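Local coordinates for protein putative esterase aq_1494 (Aquifex aeolicus, PDB 2EGR) that is a putative esterase that probably hydrolyses acyl-CoA thioesters, as a member of the hotdog-fold 4-hydroxybenzoyl-CoA thioesterase family, at residues K65-D70 with I98-A103. Sequence-based numbering, arbitrary orientation.
Sequences KPLFYD and IAVAKA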
loop_
_atom_site.group_PDB
_atom_site.type_symbol
_atom_site.label_atom_id
_atom_site.label_comp_id
_atom_site.label_asym_id
_atom_site.label_seq_id
_atom_site.Cartn_x
_atom_site.Cartn_y
_atom_site.Cartn_z
ATOM N N LYS A 65 8.804 14.552 13.465
ATOM C CA LYS A 65 8.464 13.621 14.516
ATOM C C LYS A 65 7.564 12.529 13.907
ATOM O O LYS A 65 6.799 12.814 13.008
ATOM C CB LYS A 65 7.706 14.332 15.649
ATOM C CG LYS A 65 8.493 15.481 16.372
ATOM C CD LYS A 65 9.490 14.905 17.391
ATOM C CE LYS A 65 10.454 15.971 17.963
ATOM N NZ LYS A 65 10.944 15.576 19.340
ATOM N N PRO A 66 7.619 11.309 14.435
ATOM C CA PRO A 66 6.813 10.240 13.822
ATOM C C PRO A 66 5.331 10.321 14.181
ATOM O O PRO A 66 4.971 10.982 15.146
ATOM C CB PRO A 66 7.404 8.975 14.434
ATOM C CG PRO A 66 7.843 9.410 15.789
ATOM C CD PRO A 66 8.427 10.797 15.555
ATOM N N LEU A 67 4.510 9.608 13.408
ATOM C CA LEU A 67 3.127 9.328 13.755
ATOM C C LEU A 67 3.039 7.829 14.082
ATOM O O LEU A 67 3.719 7.004 13.441
ATOM C CB LEU A 67 2.206 9.702 12.597
ATOM C CG LEU A 67 1.945 11.194 12.286
ATOM C CD1 LEU A 67 1.183 11.268 10.983
ATOM C CD2 LEU A 67 1.165 11.840 13.422
ATOM N N PHE A 68 2.216 7.504 15.076
ATOM C CA PHE A 68 2.058 6.153 15.585
ATOM C C PHE A 68 0.661 5.666 15.258
ATOM O O PHE A 68 -0.223 6.464 14.972
ATOM C CB PHE A 68 2.241 6.133 17.118
ATOM C CG PHE A 68 3.559 6.703 17.578
ATOM C CD1 PHE A 68 4.747 6.212 17.091
ATOM C CD2 PHE A 68 3.594 7.747 18.512
ATOM C CE1 PHE A 68 6.008 6.760 17.511
ATOM C CE2 PHE A 68 4.823 8.288 18.945
ATOM C CZ PHE A 68 6.023 7.791 18.445
ATOM N N TYR A 69 0.461 4.357 15.331
ATOM C CA TYR A 69 -0.851 3.764 15.208
ATOM C C TYR A 69 -1.854 4.466 16.113
ATOM O O TYR A 69 -1.595 4.636 17.309
ATOM C CB TYR A 69 -0.842 2.244 15.549
ATOM C CG TYR A 69 -2.236 1.677 15.656
ATOM C CD1 TYR A 69 -3.159 1.786 14.587
ATOM C CD2 TYR A 69 -2.683 1.081 16.843
ATOM C CE1 TYR A 69 -4.489 1.279 14.720
ATOM C CE2 TYR A 69 -3.963 0.575 16.961
ATOM C CZ TYR A 69 -4.855 0.660 15.905
ATOM O OH TYR A 69 -6.123 0.156 16.072
ATOM N N ASP A 70 -3.000 4.814 15.510
ATOM C CA ASP A 70 -4.184 5.339 16.191
ATOM C C ASP A 70 -4.018 6.797 16.602
ATOM O O ASP A 70 -4.916 7.309 17.272
ATOM C CB ASP A 70 -4.587 4.478 17.405
ATOM C CG ASP A 70 -6.104 4.403 17.601
ATOM O OD1 ASP A 70 -6.842 4.526 16.624
ATOM O OD2 ASP A 70 -6.578 4.195 18.729
ATOM N N ILE A 98 1.772 20.066 17.761
ATOM C CA ILE A 98 3.115 19.942 17.198
ATOM C C ILE A 98 3.152 19.635 15.712
ATOM O O ILE A 98 2.492 18.696 15.251
ATOM C CB ILE A 98 3.950 18.876 17.990
ATOM C CG1 ILE A 98 3.863 19.079 19.521
ATOM C CG2 ILE A 98 5.401 18.797 17.461
ATOM C CD1 ILE A 98 4.223 20.475 20.029
ATOM N N ALA A 99 3.922 20.437 14.977
ATOM C CA ALA A 99 4.238 20.140 13.578
ATOM C C ALA A 99 5.190 18.937 13.485
ATOM O O ALA A 99 6.354 18.975 13.929
ATOM C CB ALA A 99 4.799 21.365 12.866
ATOM N N VAL A 100 4.666 17.870 12.891
ATOM C CA VAL A 100 5.300 16.564 12.858
ATOM C C VAL A 100 5.953 16.336 11.464
ATOM O O VAL A 100 6.887 15.529 11.312
ATOM C CB VAL A 100 4.169 15.549 13.260
ATOM C CG1 VAL A 100 3.898 14.479 12.271
ATOM C CG2 VAL A 100 4.259 15.110 14.726
ATOM N N ALA A 101 5.453 17.049 10.454
ATOM C CA ALA A 101 6.043 17.052 9.124
ATOM C C ALA A 101 5.557 18.247 8.325
ATOM O O ALA A 101 4.496 18.832 8.624
ATOM C CB ALA A 101 5.699 15.728 8.375
ATOM N N LYS A 102 6.322 18.614 7.304
ATOM C CA LYS A 102 5.921 19.646 6.338
ATOM C C LYS A 102 6.224 19.155 4.950
ATOM O O LYS A 102 7.224 18.472 4.753
ATOM C CB LYS A 102 6.695 20.952 6.580
ATOM C CG LYS A 102 6.308 21.605 7.858
ATOM C CD LYS A 102 6.830 23.031 7.928
ATOM C CE LYS A 102 6.424 23.710 9.228
ATOM N NZ LYS A 102 7.127 25.072 9.276
ATOM N N ALA A 103 5.395 19.560 3.991
ATOM C CA ALA A 103 5.485 19.108 2.614
ATOM C C ALA A 103 4.936 20.103 1.606
ATOM O O ALA A 103 4.276 21.107 1.967
ATOM C CB ALA A 103 4.731 17.787 2.467
#
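Lys-65 and Val-100 meet through their flat peptide groups: the N-H of Lys-65 reaches the Val-100 carbonyl only 18° off its plane. Lys-65 N lies 3.0 Å from Val-100 O, and the N-H...O angle of 170° marks a nearly straight hydrogen bond. Farther along the loop the Tyr-69 ring has Asp-70 CB over the centre of one face, 3.8 Å above the plane.

Val-100 gives the largest share of the contact, and both of its methyls are used. Its CG1 approaches Lys-65 O to 3.4 Å. The same methyl lies 3.8 Å from Leu-67 CG, the Leu-67 and Val-100 side chains meeting at a slant. Its other branch, CG2, rests against Lys-65 CB at 3.7 Å. The lysine then bends at CG and carries its ammonium end away from the strand. Chi1 of Val-100 is 123°, which eclipses CG1 with the carbonyl carbon, a strained setting if modelled correctly.

Segment 65-70 follows strand 52-63, which pairs antiparallel with strand 98-111 in the curved hotdog sheet, and the Lys-65 bond comes just beyond the end of that first strand. On its other flank Val-100 forms a classic beta bulge with Ala-101, both opposite Val-93.

With an alanine at Val-100, both methyls go, and Leu-67 CG and Lys-65 CB would probably lose the apolar contact they make with this strand, opening a gap between loop and strand. Leu-67 also packs on Tyr-25 of helix 22-39, while Asp-70 forms a salt bridge with Arg-38 of a second subunit. The Pro-66 side chain is about 9 Å from that of Asp-15, the predicted active-site residue.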